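Local coordinates for protein tyrosine recombinase XerH (Helicobacter pylori, PDB 5JK0) that cuts and rejoins recombining DNA molecules as a site-specific tyrosine recombinase and takes part in chromosome segregation, at residues 82-87 and 109-113; 130-134 and 155-159; 209-213 and 247-253. The contacts are given in a common frame with arbitrary orientation. Numbering follows the deposited sequence.

Contact 1. Residues 82-87 and 109-113; sequences KFHEYF and MLAEF
Residues 82-87 and 109-113 are both regular alpha-helix. The axes of these two short segments cross at 109° and come within 11.2 Å. Aromatic rings, Met109 and Leu110 fill the gap. The closest CA pair is Phe83 and Phe113, 7.1 Å apart.

Phe113 is the centre of the contact. Its CA-to-CB bond points toward residues 82-87, and chi1 is t (161°). Phe83 (chi1 175°, chi2 69°) turns its edge to the face of that ring in a T-shaped pair, with centroids 5.3 Å apart and planes at 76°. Phe83 CB also lies over the Phe113 face, 4.1 Å from the centroid, as a CH-pi contact. Tyr86, also t at chi1 (164°), offers its own face to Phe113 CB, which sits 4.1 Å from the Tyr86 ring centroid.

Met109 is extended (chi1 and chi2 t, chi3 m). Its CG lies 3.8 Å from Tyr86 CE2, and its SD lies 3.9 Å from Phe87 CD1, a Met-aromatic contact at the ring edge. Leu110 (mt) brings CD2 to 3.5 Å from Phe83 CE1. At the border, a water joins Tyr86 OH (2.4 Å) and Glu112 OE1 (2.8 Å). Glu112 also forms a salt bridge with Arg25 of the second subunit.

This aromatic cluster belongs to the helical core-binding domain. Helix 12-30 covers Phe83 and Phe87 through Leu16, and helix 123-143 adds Phe137 and Leu133.

Contact 2. Residues 130-134 and 155-159; sequences RIALL and NITLK
This is a helix-to-loop contact near the surface, where the chain leaving helix 123-143 folds back against that helix. Residues 130-134 are regular helix. Residues 155-159 form an irregular loop, with Ile156 extended (-75/128) and Leu158 at positive phi (52/60). The nearest CA pairs are Arg130 with Leu158, 7.7 Å, and Leu134 with Ile156, 6.6 Å. The loop therefore runs against the helix direction, a step of two residues in the loop spanning a step of four along the helix.

Arg130 is extended through chi3 (t, t, t) and turns at chi4 (-87°). Its guanidinium meets the Leu158 carbonyl near its own plane. Both NE and NH2 donate to Leu158 O, each at 3.0 Å, a bifurcated acceptor arrangement. Leu134 (mt) packs its CD2 against Leu158 CD1 at 3.9 Å and Ile156 CG2 at 4.0 Å. Leu158 is also mt and points toward the helix. A water donates to Leu134 O (2.9 Å) and Ile156 O (3.1 Å), bridging the two backbones.

Glu107 holds the loop from helix 107-117, accepting from Leu158 N and Thr157 OG1. On the helix, Ile131 packs on a cytosine base of the bound DNA.

Here the loop between helices 123-143 and 178-190 lies against the helical core-binding domain of a tyrosine recombinase, on the chain that leads to the catalytic domain.

Contact 3. Residues 209-213 and 247-253; sequences VFTGM and VMLKAFH
Residues 209-211 end helix 198-211; Phe210 and Thr211 face the strand. Residues 247-250 are extended strand, and 251-253 have helical phi/psi. Phe210 (chi1 m) points its CB toward the strand, 3.6 Å from CD1 of Leu249, which is tp. Its ring stacks face-to-face on His253 (chi1 -80°), with centroids 4.1 Å apart and planes at 2°. Trp360 of the third subunit meets the Phe210 ring edge-to-face, and its NE1 hydrogen-bonds Phe210 O. Thr211 CA is 6.7 Å from Val247 CA, the nearest backbone pair. With chi1 p, Thr211 CG2 lies 4.1 Å from Leu249 CB and 4.2 Å from Val247 CG2, while OG1 bonds back to Ile207 O. Gly212 leaves the helix at positive phi (79/19), and its carbonyl accepts from Arg313, a predicted active-site residue. Met213 (ptp) sets CE 4.0 Å from Val247 CG2 and directly precedes Arg214, also predicted to be catalytic. Apolar contacts to Val247 and Leu249 thus join the helix end to the strand, and the Phe210-His253 stack joins it to the residues after.

How the contacts relate
Contacts 1, 2 and 3 follow in series along the chain. Contacts 1 and 2 are neighbours, with centres 12 Å apart. They share a hydrophobic interior, where Leu110 CD1 meets Ile156 CG2 at 3.6 Å and Phe113 CD2 meets Leu133 CD1 at 3.8 Å. Contact 1 joins helices 74-93 and 107-117; contact 2 sets helix 123-143, the next helix, against the loop that follows it. Contact 3 stands apart in the tyrosine recombinase domain, its centre about 48 Å from that of contact 1 and about 43 Å from that of contact 2, across the centre of the chain. The chain thus has two separately packed bodies, consistent with the two-domain clamp by which tyrosine recombinases hold DNA.

Contact 1. Residues 82-87 and 109-113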
ATOM      1  N   LYS D  82     -28.412  -9.900  -9.163  1.00 27.38           N
ATOM      2  CA  LYS D  82     -27.823 -11.109  -8.600  1.00 27.41           C
ATOM      3  C   LYS D  82     -28.054 -11.166  -7.094  1.00 26.20           C
ATOM      4  O   LYS D  82     -28.327 -12.231  -6.538  1.00 25.80           O
ATOM      5  CB  LYS D  82     -26.322 -11.175  -8.897  1.00 30.36           C
ATOM      6  CG  LYS D  82     -25.970 -11.402 -10.358  1.00 34.28           C
ATOM      7  CD  LYS D  82     -26.401 -12.777 -10.832  1.00 39.69           C
ATOM      8  CE  LYS D  82     -25.921 -13.039 -12.250  1.00 44.27           C
ATOM      9  NZ  LYS D  82     -24.438 -12.918 -12.357  1.00 47.39           N
ATOM     10  N   PHE D  83     -27.943 -10.013  -6.441  1.00 24.46           N
ATOM     11  CA  PHE D  83     -28.118  -9.939  -4.994  1.00 24.83           C
ATOM     12  C   PHE D  83     -29.565 -10.188  -4.590  1.00 25.50           C
ATOM     13  O   PHE D  83     -29.829 -10.807  -3.558  1.00 25.36           O
ATOM     14  CB  PHE D  83     -27.658  -8.583  -4.454  1.00 24.14           C
ATOM     15  CG  PHE D  83     -27.923  -8.406  -2.987  1.00 25.28           C
ATOM     16  CD1 PHE D  83     -27.217  -9.144  -2.051  1.00 26.61           C
ATOM     17  CD2 PHE D  83     -28.887  -7.515  -2.543  1.00 25.17           C
ATOM     18  CE1 PHE D  83     -27.463  -8.994  -0.700  1.00 28.07           C
ATOM     19  CE2 PHE D  83     -29.135  -7.357  -1.192  1.00 26.37           C
ATOM     20  CZ  PHE D  83     -28.423  -8.099  -0.270  1.00 27.75           C
ATOM     21  N   HIS D  84     -30.499  -9.696  -5.398  1.00 25.22           N
ATOM     22  CA  HIS D  84     -31.911  -9.949  -5.147  1.00 27.06           C
ATOM     23  C   HIS D  84     -32.203 -11.442  -5.237  1.00 27.20           C
ATOM     24  O   HIS D  84     -32.915 -11.995  -4.398  1.00 29.22           O
ATOM     25  CB  HIS D  84     -32.793  -9.185  -6.132  1.00 26.64           C
ATOM     26  CG  HIS D  84     -34.214  -9.653  -6.147  1.00 29.06           C
ATOM     27  ND1 HIS D  84     -34.690 -10.550  -7.079  1.00 30.17           N
ATOM     28  CD2 HIS D  84     -35.257  -9.362  -5.336  1.00 30.01           C
ATOM     29  CE1 HIS D  84     -35.969 -10.786  -6.844  1.00 31.11           C
ATOM     30  NE2 HIS D  84     -36.337 -10.078  -5.792  1.00 30.95           N
ATOM     31  N   GLU D  85     -31.645 -12.082  -6.259  1.00 27.41           N
ATOM     32  CA  GLU D  85     -31.771 -13.525  -6.434  1.00 29.81           C
ATOM     33  C   GLU D  85     -31.196 -14.265  -5.230  1.00 28.17           C
ATOM     34  O   GLU D  85     -31.778 -15.236  -4.748  1.00 28.22           O
ATOM     35  CB  GLU D  85     -31.065 -13.971  -7.715  1.00 33.10           C
ATOM     36  CG  GLU D  85     -30.994 -15.476  -7.902  1.00 38.16           C
ATOM     37  CD  GLU D  85     -30.153 -15.872  -9.100  1.00 41.86           C
ATOM     38  OE1 GLU D  85     -30.719 -16.009 -10.205  1.00 44.81           O
ATOM     39  OE2 GLU D  85     -28.926 -16.043  -8.938  1.00 42.37           O
ATOM     40  N   TYR D  86     -30.049 -13.791  -4.755  1.00 26.54           N
ATOM     41  CA  TYR D  86     -29.411 -14.344  -3.567  1.00 25.58           C
ATOM     42  C   TYR D  86     -30.295 -14.188  -2.337  1.00 25.70           C
ATOM     43  O   TYR D  86     -30.576 -15.160  -1.638  1.00 26.91           O
ATOM     44  CB  TYR D  86     -28.054 -13.669  -3.331  1.00 22.98           C
ATOM     45  CG  TYR D  86     -27.479 -13.890  -1.946  1.00 22.71           C
ATOM     46  CD1 TYR D  86     -26.812 -15.068  -1.628  1.00 25.12           C
ATOM     47  CD2 TYR D  86     -27.597 -12.916  -0.962  1.00 21.04           C
ATOM     48  CE1 TYR D  86     -26.284 -15.272  -0.364  1.00 25.33           C
ATOM     49  CE2 TYR D  86     -27.074 -13.113   0.304  1.00 22.64           C
ATOM     50  CZ  TYR D  86     -26.420 -14.290   0.597  1.00 24.04           C
ATOM     51  OH  TYR D  86     -25.900 -14.483   1.856  1.00 24.58           O
ATOM     52  N   PHE D  87     -30.736 -12.959  -2.083  1.00 25.01           N
ATOM     53  CA  PHE D  87     -31.490 -12.641  -0.876  1.00 27.07           C
ATOM     54  C   PHE D  87     -32.822 -13.386  -0.799  1.00 29.11           C
ATOM     55  O   PHE D  87     -33.269 -13.753   0.286  1.00 29.06           O
ATOM     56  CB  PHE D  87     -31.734 -11.131  -0.788  1.00 26.36           C
ATOM     57  CG  PHE D  87     -32.482 -10.708   0.445  1.00 28.14           C
ATOM     58  CD1 PHE D  87     -31.829 -10.596   1.663  1.00 28.53           C
ATOM     59  CD2 PHE D  87     -33.837 -10.422   0.388  1.00 28.41           C
ATOM     60  CE1 PHE D  87     -32.515 -10.211   2.801  1.00 28.50           C
ATOM     61  CE2 PHE D  87     -34.527 -10.034   1.522  1.00 28.79           C
ATOM     62  CZ  PHE D  87     -33.864  -9.927   2.729  1.00 28.45           C
ATOM     63  N   MET D 109     -23.565 -10.253   5.564  1.00 24.82           N
ATOM     64  CA  MET D 109     -24.355 -10.860   4.497  1.00 24.83           C
ATOM     65  C   MET D 109     -23.826 -10.473   3.120  1.00 24.51           C
ATOM     66  O   MET D 109     -23.734 -11.312   2.223  1.00 22.98           O
ATOM     67  CB  MET D 109     -25.826 -10.459   4.619  1.00 23.78           C
ATOM     68  CG  MET D 109     -26.693 -10.968   3.477  1.00 24.16           C
ATOM     69  SD  MET D 109     -28.380 -10.334   3.503  1.00 31.66           S
ATOM     70  CE  MET D 109     -29.020 -11.107   4.987  1.00 27.93           C
ATOM     71  N   LEU D 110     -23.473  -9.200   2.960  1.00 25.07           N
ATOM     72  CA  LEU D 110     -22.953  -8.709   1.689  1.00 24.31           C
ATOM     73  C   LEU D 110     -21.598  -9.337   1.377  1.00 25.44           C
ATOM     74  O   LEU D 110     -21.290  -9.626   0.221  1.00 27.24           O
ATOM     75  CB  LEU D 110     -22.839  -7.181   1.699  1.00 23.25           C
ATOM     76  CG  LEU D 110     -24.137  -6.389   1.899  1.00 24.60           C
ATOM     77  CD1 LEU D 110     -23.922  -4.915   1.598  1.00 25.86           C
ATOM     78  CD2 LEU D 110     -25.259  -6.950   1.042  1.00 22.58           C
ATOM     79  N   ALA D 111     -20.794  -9.546   2.415  1.00 25.06           N
ATOM     80  CA  ALA D 111     -19.485 -10.174   2.256  1.00 26.01           C
ATOM     81  C   ALA D 111     -19.625 -11.621   1.796  1.00 26.78           C
ATOM     82  O   ALA D 111     -18.850 -12.096   0.965  1.00 28.11           O
ATOM     83  CB  ALA D 111     -18.702 -10.105   3.557  1.00 27.14           C
ATOM     84  N   GLU D 112     -20.622 -12.315   2.338  1.00 25.67           N
ATOM     85  CA  GLU D 112     -20.882 -13.702   1.964  1.00 27.23           C
ATOM     86  C   GLU D 112     -21.407 -13.794   0.535  1.00 27.09           C
ATOM     87  O   GLU D 112     -21.050 -14.709  -0.207  1.00 27.85           O
ATOM     88  CB  GLU D 112     -21.873 -14.347   2.936  1.00 26.77           C
ATOM     89  CG  GLU D 112     -21.326 -14.530   4.343  1.00 29.66           C
ATOM     90  CD  GLU D 112     -22.281 -15.278   5.254  1.00 31.05           C
ATOM     91  OE1 GLU D 112     -23.414 -15.575   4.820  1.00 29.56           O
ATOM     92  OE2 GLU D 112     -21.896 -15.573   6.405  1.00 33.15           O
ATOM     93  N   PHE D 113     -22.253 -12.841   0.156  1.00 26.05           N
ATOM     94  CA  PHE D 113     -22.764 -12.769  -1.208  1.00 24.61           C
ATOM     95  C   PHE D 113     -21.628 -12.593  -2.208  1.00 23.24           C
ATOM     96  O   PHE D 113     -21.611 -13.231  -3.259  1.00 24.33           O
ATOM     97  CB  PHE D 113     -23.769 -11.622  -1.350  1.00 23.78           C
ATOM     98  CG  PHE D 113     -23.994 -11.184  -2.773  1.00 24.26           C
ATOM     99  CD1 PHE D 113     -24.715 -11.975  -3.653  1.00 24.40           C
ATOM    100  CD2 PHE D 113     -23.489  -9.975  -3.229  1.00 24.50           C
ATOM    101  CE1 PHE D 113     -24.922 -11.573  -4.962  1.00 24.17           C
ATOM    102  CE2 PHE D 113     -23.692  -9.567  -4.535  1.00 24.39           C
ATOM    103  CZ  PHE D 113     -24.411 -10.367  -5.402  1.00 23.74           C
TER
HETATM  104  O   HOH W   1     -24.735 -16.507   2.571  1.00 24.58           O

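Contact 2. Residues 130-134 and 155-159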
ATOM      1  N   ARG D 130     -18.684  -4.691  -5.621  1.00 25.80           N
ATOM      2  CA  ARG D 130     -18.583  -3.974  -4.356  1.00 26.32           C
ATOM      3  C   ARG D 130     -19.092  -2.542  -4.486  1.00 26.57           C
ATOM      4  O   ARG D 130     -19.883  -2.079  -3.665  1.00 26.81           O
ATOM      5  CB  ARG D 130     -17.135  -3.977  -3.860  1.00 27.71           C
ATOM      6  CG  ARG D 130     -16.904  -3.159  -2.603  1.00 28.79           C
ATOM      7  CD  ARG D 130     -15.439  -3.191  -2.194  1.00 30.37           C
ATOM      8  NE  ARG D 130     -15.169  -2.311  -1.062  1.00 31.98           N
ATOM      9  CZ  ARG D 130     -14.875  -1.019  -1.176  1.00 34.07           C
ATOM     10  NH1 ARG D 130     -14.814  -0.456  -2.375  1.00 33.50           N
ATOM     11  NH2 ARG D 130     -14.644  -0.290  -0.093  1.00 35.57           N
ATOM     12  N   ILE D 131     -18.633  -1.848  -5.524  1.00 26.66           N
ATOM     13  CA  ILE D 131     -19.060  -0.478  -5.795  1.00 28.44           C
ATOM     14  C   ILE D 131     -20.572  -0.405  -6.015  1.00 26.53           C
ATOM     15  O   ILE D 131     -21.233   0.533  -5.563  1.00 27.34           O
ATOM     16  CB  ILE D 131     -18.330   0.100  -7.027  1.00 31.24           C
ATOM     17  CG1 ILE D 131     -16.836   0.254  -6.736  1.00 35.11           C
ATOM     18  CG2 ILE D 131     -18.921   1.441  -7.435  1.00 31.65           C
ATOM     19  CD1 ILE D 131     -16.028   0.710  -7.929  1.00 37.62           C
ATOM     20  N   ALA D 132     -21.115  -1.409  -6.697  1.00 25.48           N
ATOM     21  CA  ALA D 132     -22.550  -1.472  -6.959  1.00 25.16           C
ATOM     22  C   ALA D 132     -23.343  -1.616  -5.664  1.00 24.96           C
ATOM     23  O   ALA D 132     -24.326  -0.906  -5.445  1.00 23.08           O
ATOM     24  CB  ALA D 132     -22.865  -2.621  -7.904  1.00 25.62           C
ATOM     25  N   LEU D 133     -22.904  -2.537  -4.810  1.00 25.07           N
ATOM     26  CA  LEU D 133     -23.560  -2.776  -3.526  1.00 25.97           C
ATOM     27  C   LEU D 133     -23.491  -1.548  -2.624  1.00 27.92           C
ATOM     28  O   LEU D 133     -24.467  -1.206  -1.953  1.00 28.57           O
ATOM     29  CB  LEU D 133     -22.932  -3.980  -2.817  1.00 24.52           C
ATOM     30  CG  LEU D 133     -23.200  -5.363  -3.417  1.00 24.78           C
ATOM     31  CD1 LEU D 133     -22.345  -6.417  -2.729  1.00 26.44           C
ATOM     32  CD2 LEU D 133     -24.675  -5.721  -3.315  1.00 23.30           C
ATOM     33  N   LEU D 134     -22.335  -0.893  -2.608  1.00 27.96           N
ATOM     34  CA  LEU D 134     -22.145   0.306  -1.801  1.00 29.88           C
ATOM     35  C   LEU D 134     -23.076   1.426  -2.250  1.00 29.61           C
ATOM     36  O   LEU D 134     -23.621   2.156  -1.425  1.00 29.63           O
ATOM     37  CB  LEU D 134     -20.690   0.780  -1.869  1.00 32.55           C
ATOM     38  CG  LEU D 134     -19.647  -0.079  -1.149  1.00 34.44           C
ATOM     39  CD1 LEU D 134     -18.255   0.501  -1.337  1.00 35.50           C
ATOM     40  CD2 LEU D 134     -19.983  -0.208   0.329  1.00 34.77           C
ATOM     41  N   ASN D 155     -25.096   2.074   6.685  1.00 31.35           N
ATOM     42  CA  ASN D 155     -23.687   2.433   6.823  1.00 34.01           C
ATOM     43  C   ASN D 155     -22.759   1.287   6.421  1.00 35.29           C
ATOM     44  O   ASN D 155     -21.834   0.932   7.152  1.00 37.19           O
ATOM     45  CB  ASN D 155     -23.384   2.880   8.257  1.00 36.36           C
ATOM     46  CG  ASN D 155     -22.041   3.577   8.380  1.00 40.28           C
ATOM     47  OD1 ASN D 155     -21.477   4.043   7.391  1.00 39.63           O
ATOM     48  ND2 ASN D 155     -21.522   3.645   9.601  1.00 42.88           N
ATOM     49  N   ILE D 156     -23.025   0.704   5.257  1.00 34.65           N
ATOM     50  CA  ILE D 156     -22.172  -0.348   4.722  1.00 37.18           C
ATOM     51  C   ILE D 156     -20.885   0.258   4.178  1.00 40.11           C
ATOM     52  O   ILE D 156     -20.922   1.196   3.382  1.00 39.56           O
ATOM     53  CB  ILE D 156     -22.876  -1.140   3.607  1.00 34.21           C
ATOM     54  CG1 ILE D 156     -24.221  -1.681   4.098  1.00 32.70           C
ATOM     55  CG2 ILE D 156     -21.987  -2.273   3.120  1.00 35.47           C
ATOM     56  CD1 ILE D 156     -24.101  -2.677   5.229  1.00 34.55           C
ATOM     57  N   THR D 157     -19.748  -0.276   4.609  1.00 43.04           N
ATOM     58  CA  THR D 157     -18.458   0.263   4.198  1.00 45.82           C
ATOM     59  C   THR D 157     -17.660  -0.734   3.364  1.00 47.13           C
ATOM     60  O   THR D 157     -17.034  -0.355   2.372  1.00 46.69           O
ATOM     61  CB  THR D 157     -17.615   0.689   5.415  1.00 48.83           C
ATOM     62  OG1 THR D 157     -17.423  -0.434   6.283  1.00 50.89           O
ATOM     63  CG2 THR D 157     -18.315   1.800   6.182  1.00 49.09           C
ATOM     64  N   LEU D 158     -17.693  -2.003   3.770  1.00 49.66           N
ATOM     65  CA  LEU D 158     -16.933  -3.062   3.109  1.00 52.10           C
ATOM     66  C   LEU D 158     -15.463  -2.677   2.975  1.00 55.03           C
ATOM     67  O   LEU D 158     -14.934  -2.592   1.866  1.00 51.22           O
ATOM     68  CB  LEU D 158     -17.529  -3.380   1.735  1.00 51.01           C
ATOM     69  CG  LEU D 158     -18.945  -3.961   1.725  1.00 35.14           C
ATOM     70  CD1 LEU D 158     -19.461  -4.099   0.302  1.00 32.62           C
ATOM     71  CD2 LEU D 158     -18.972  -5.304   2.436  1.00 43.90           C
ATOM     72  N   LYS D 159     -14.816  -2.444   4.115  1.00 60.70           N
ATOM     73  CA  LYS D 159     -13.435  -1.968   4.153  1.00 65.87           C
ATOM     74  C   LYS D 159     -12.476  -2.886   3.400  1.00 71.59           C
ATOM     75  O   LYS D 159     -11.447  -2.435   2.893  1.00 73.53           O
ATOM     76  CB  LYS D 159     -12.972  -1.812   5.603  1.00 67.95           C
TER
HETATM   77  O   HOH W   2     -23.114   2.187   1.448  1.00 50.64           O

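Contact 3. Residues 209-213 and 247-253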
ATOM      1  N   VAL D 209      -4.783   3.555 -35.972  1.00 36.89           N
ATOM      2  CA  VAL D 209      -3.372   3.228 -35.789  1.00 39.43           C
ATOM      3  C   VAL D 209      -2.494   4.477 -35.735  1.00 42.63           C
ATOM      4  O   VAL D 209      -1.634   4.605 -34.862  1.00 41.91           O
ATOM      5  CB  VAL D 209      -2.859   2.307 -36.916  1.00 40.98           C
ATOM      6  CG1 VAL D 209      -1.357   2.091 -36.790  1.00 41.28           C
ATOM      7  CG2 VAL D 209      -3.594   0.977 -36.893  1.00 41.21           C
ATOM      8  N   PHE D 210      -2.725   5.404 -36.658  1.00 44.78           N
ATOM      9  CA  PHE D 210      -1.866   6.577 -36.793  1.00 46.89           C
ATOM     10  C   PHE D 210      -2.168   7.682 -35.780  1.00 45.67           C
ATOM     11  O   PHE D 210      -1.279   8.451 -35.419  1.00 46.75           O
ATOM     12  CB  PHE D 210      -1.970   7.145 -38.210  1.00 49.46           C
ATOM     13  CG  PHE D 210      -1.338   6.277 -39.261  1.00 51.77           C
ATOM     14  CD1 PHE D 210       0.006   5.949 -39.191  1.00 52.41           C
ATOM     15  CD2 PHE D 210      -2.082   5.806 -40.330  1.00 53.00           C
ATOM     16  CE1 PHE D 210       0.593   5.154 -40.158  1.00 54.47           C
ATOM     17  CE2 PHE D 210      -1.501   5.011 -41.302  1.00 54.82           C
ATOM     18  CZ  PHE D 210      -0.162   4.686 -41.216  1.00 55.35           C
ATOM     19  N   THR D 211      -3.415   7.766 -35.325  1.00 43.29           N
ATOM     20  CA  THR D 211      -3.804   8.822 -34.394  1.00 41.08           C
ATOM     21  C   THR D 211      -3.897   8.317 -32.958  1.00 38.97           C
ATOM     22  O   THR D 211      -3.637   9.061 -32.012  1.00 37.65           O
ATOM     23  CB  THR D 211      -5.156   9.452 -34.787  1.00 40.69           C
ATOM     24  OG1 THR D 211      -6.175   8.445 -34.791  1.00 38.78           O
ATOM     25  CG2 THR D 211      -5.067  10.087 -36.166  1.00 42.29           C
ATOM     26  N   GLY D 212      -4.274   7.055 -32.797  1.00 38.33           N
ATOM     27  CA  GLY D 212      -4.385   6.460 -31.478  1.00 36.85           C
ATOM     28  C   GLY D 212      -5.658   6.852 -30.753  1.00 37.18           C
ATOM     29  O   GLY D 212      -5.740   6.741 -29.532  1.00 37.12           O
ATOM     30  N   MET D 213      -6.653   7.318 -31.503  1.00 37.98           N
ATOM     31  CA  MET D 213      -7.933   7.693 -30.911  1.00 37.76           C
ATOM     32  C   MET D 213      -8.704   6.448 -30.477  1.00 36.46           C
ATOM     33  O   MET D 213      -8.467   5.352 -30.988  1.00 35.00           O
ATOM     34  CB  MET D 213      -8.765   8.525 -31.893  1.00 39.62           C
ATOM     35  CG  MET D 213      -9.261   7.762 -33.113  1.00 40.44           C
ATOM     36  SD  MET D 213     -10.313   8.766 -34.185  1.00 40.90           S
ATOM     37  CE  MET D 213      -9.152  10.013 -34.737  1.00 35.40           C
ATOM     38  N   VAL D 247      -6.697  16.092 -33.390  1.00 43.71           N
ATOM     39  CA  VAL D 247      -5.554  15.251 -33.714  1.00 43.65           C
ATOM     40  C   VAL D 247      -5.096  15.562 -35.134  1.00 47.66           C
ATOM     41  O   VAL D 247      -5.895  15.977 -35.977  1.00 48.90           O
ATOM     42  CB  VAL D 247      -5.884  13.748 -33.589  1.00 41.50           C
ATOM     43  CG1 VAL D 247      -6.157  13.379 -32.138  1.00 39.08           C
ATOM     44  CG2 VAL D 247      -7.067  13.381 -34.472  1.00 41.50           C
ATOM     45  N   MET D 248      -3.807  15.376 -35.397  1.00 48.91           N
ATOM     46  CA  MET D 248      -3.269  15.632 -36.725  1.00 52.15           C
ATOM     47  C   MET D 248      -2.742  14.351 -37.360  1.00 53.78           C
ATOM     48  O   MET D 248      -2.260  13.454 -36.670  1.00 53.12           O
ATOM     49  CB  MET D 248      -2.166  16.690 -36.666  1.00 53.54           C
ATOM     50  CG  MET D 248      -2.654  18.061 -36.225  1.00 53.81           C
ATOM     51  SD  MET D 248      -1.365  19.322 -36.278  1.00 69.44           S
ATOM     52  CE  MET D 248      -1.025  19.389 -38.034  1.00 58.30           C
ATOM     53  N   LEU D 249      -2.843  14.277 -38.682  1.00 56.25           N
ATOM     54  CA  LEU D 249      -2.433  13.093 -39.426  1.00 57.29           C
ATOM     55  C   LEU D 249      -1.985  13.475 -40.833  1.00 61.27           C
ATOM     56  O   LEU D 249      -2.686  14.200 -41.538  1.00 62.41           O
ATOM     57  CB  LEU D 249      -3.578  12.078 -39.484  1.00 56.41           C
ATOM     58  CG  LEU D 249      -3.432  10.882 -40.425  1.00 58.37           C
ATOM     59  CD1 LEU D 249      -2.150  10.119 -40.144  1.00 58.43           C
ATOM     60  CD2 LEU D 249      -4.637   9.963 -40.304  1.00 57.33           C
ATOM     61  N   LYS D 250      -0.811  12.989 -41.229  1.00 63.03           N
ATOM     62  CA  LYS D 250      -0.276  13.263 -42.558  1.00 67.86           C
ATOM     63  C   LYS D 250      -1.227  12.768 -43.644  1.00 66.67           C
ATOM     64  O   LYS D 250      -1.784  11.675 -43.546  1.00 65.02           O
ATOM     65  CB  LYS D 250       1.105  12.624 -42.725  1.00 71.29           C
ATOM     66  CG  LYS D 250       2.189  13.283 -41.887  1.00 73.85           C
ATOM     67  CD  LYS D 250       3.560  12.694 -42.183  1.00 77.01           C
ATOM     68  CE  LYS D 250       4.656  13.462 -41.462  1.00 78.68           C
ATOM     69  NZ  LYS D 250       6.009  12.920 -41.768  1.00 80.46           N
ATOM     70  N   ALA D 251      -1.404  13.586 -44.676  1.00 68.62           N
ATOM     71  CA  ALA D 251      -2.423  13.352 -45.695  1.00 69.74           C
ATOM     72  C   ALA D 251      -2.216  12.061 -46.485  1.00 71.21           C
ATOM     73  O   ALA D 251      -3.170  11.323 -46.727  1.00 71.78           O
ATOM     74  CB  ALA D 251      -2.482  14.537 -46.647  1.00 73.52           C
ATOM     75  N   PHE D 252      -0.975  11.785 -46.874  1.00 71.80           N
ATOM     76  CA  PHE D 252      -0.685  10.668 -47.773  1.00 71.45           C
ATOM     77  C   PHE D 252      -0.999   9.298 -47.167  1.00 68.10           C
ATOM     78  O   PHE D 252      -0.974   8.285 -47.865  1.00 67.95           O
ATOM     79  CB  PHE D 252       0.781  10.711 -48.213  1.00 73.25           C
ATOM     80  CG  PHE D 252       1.756  10.356 -47.125  1.00 70.70           C
ATOM     81  CD1 PHE D 252       2.163  11.306 -46.203  1.00 69.97           C
ATOM     82  CD2 PHE D 252       2.273   9.073 -47.030  1.00 69.71           C
ATOM     83  CE1 PHE D 252       3.061  10.981 -45.205  1.00 68.88           C
ATOM     84  CE2 PHE D 252       3.170   8.743 -46.033  1.00 68.34           C
ATOM     85  CZ  PHE D 252       3.564   9.700 -45.120  1.00 68.26           C
ATOM     86  N   HIS D 253      -1.293   9.270 -45.871  1.00 65.84           N
ATOM     87  CA  HIS D 253      -1.597   8.021 -45.183  1.00 64.30           C
ATOM     88  C   HIS D 253      -3.010   7.516 -45.472  1.00 64.01           C
ATOM     89  O   HIS D 253      -3.251   6.309 -45.472  1.00 63.24           O
ATOM     90  CB  HIS D 253      -1.411   8.187 -43.671  1.00 62.77           C
ATOM     91  CG  HIS D 253       0.015   8.106 -43.223  1.00 64.21           C
ATOM     92  ND1 HIS D 253       0.479   8.753 -42.097  1.00 63.34           N
ATOM     93  CD2 HIS D 253       1.076   7.445 -43.741  1.00 65.77           C
ATOM     94  CE1 HIS D 253       1.767   8.499 -41.946  1.00 64.05           C
ATOM     95  NE2 HIS D 253       2.155   7.707 -42.928  1.00 65.77           N
TER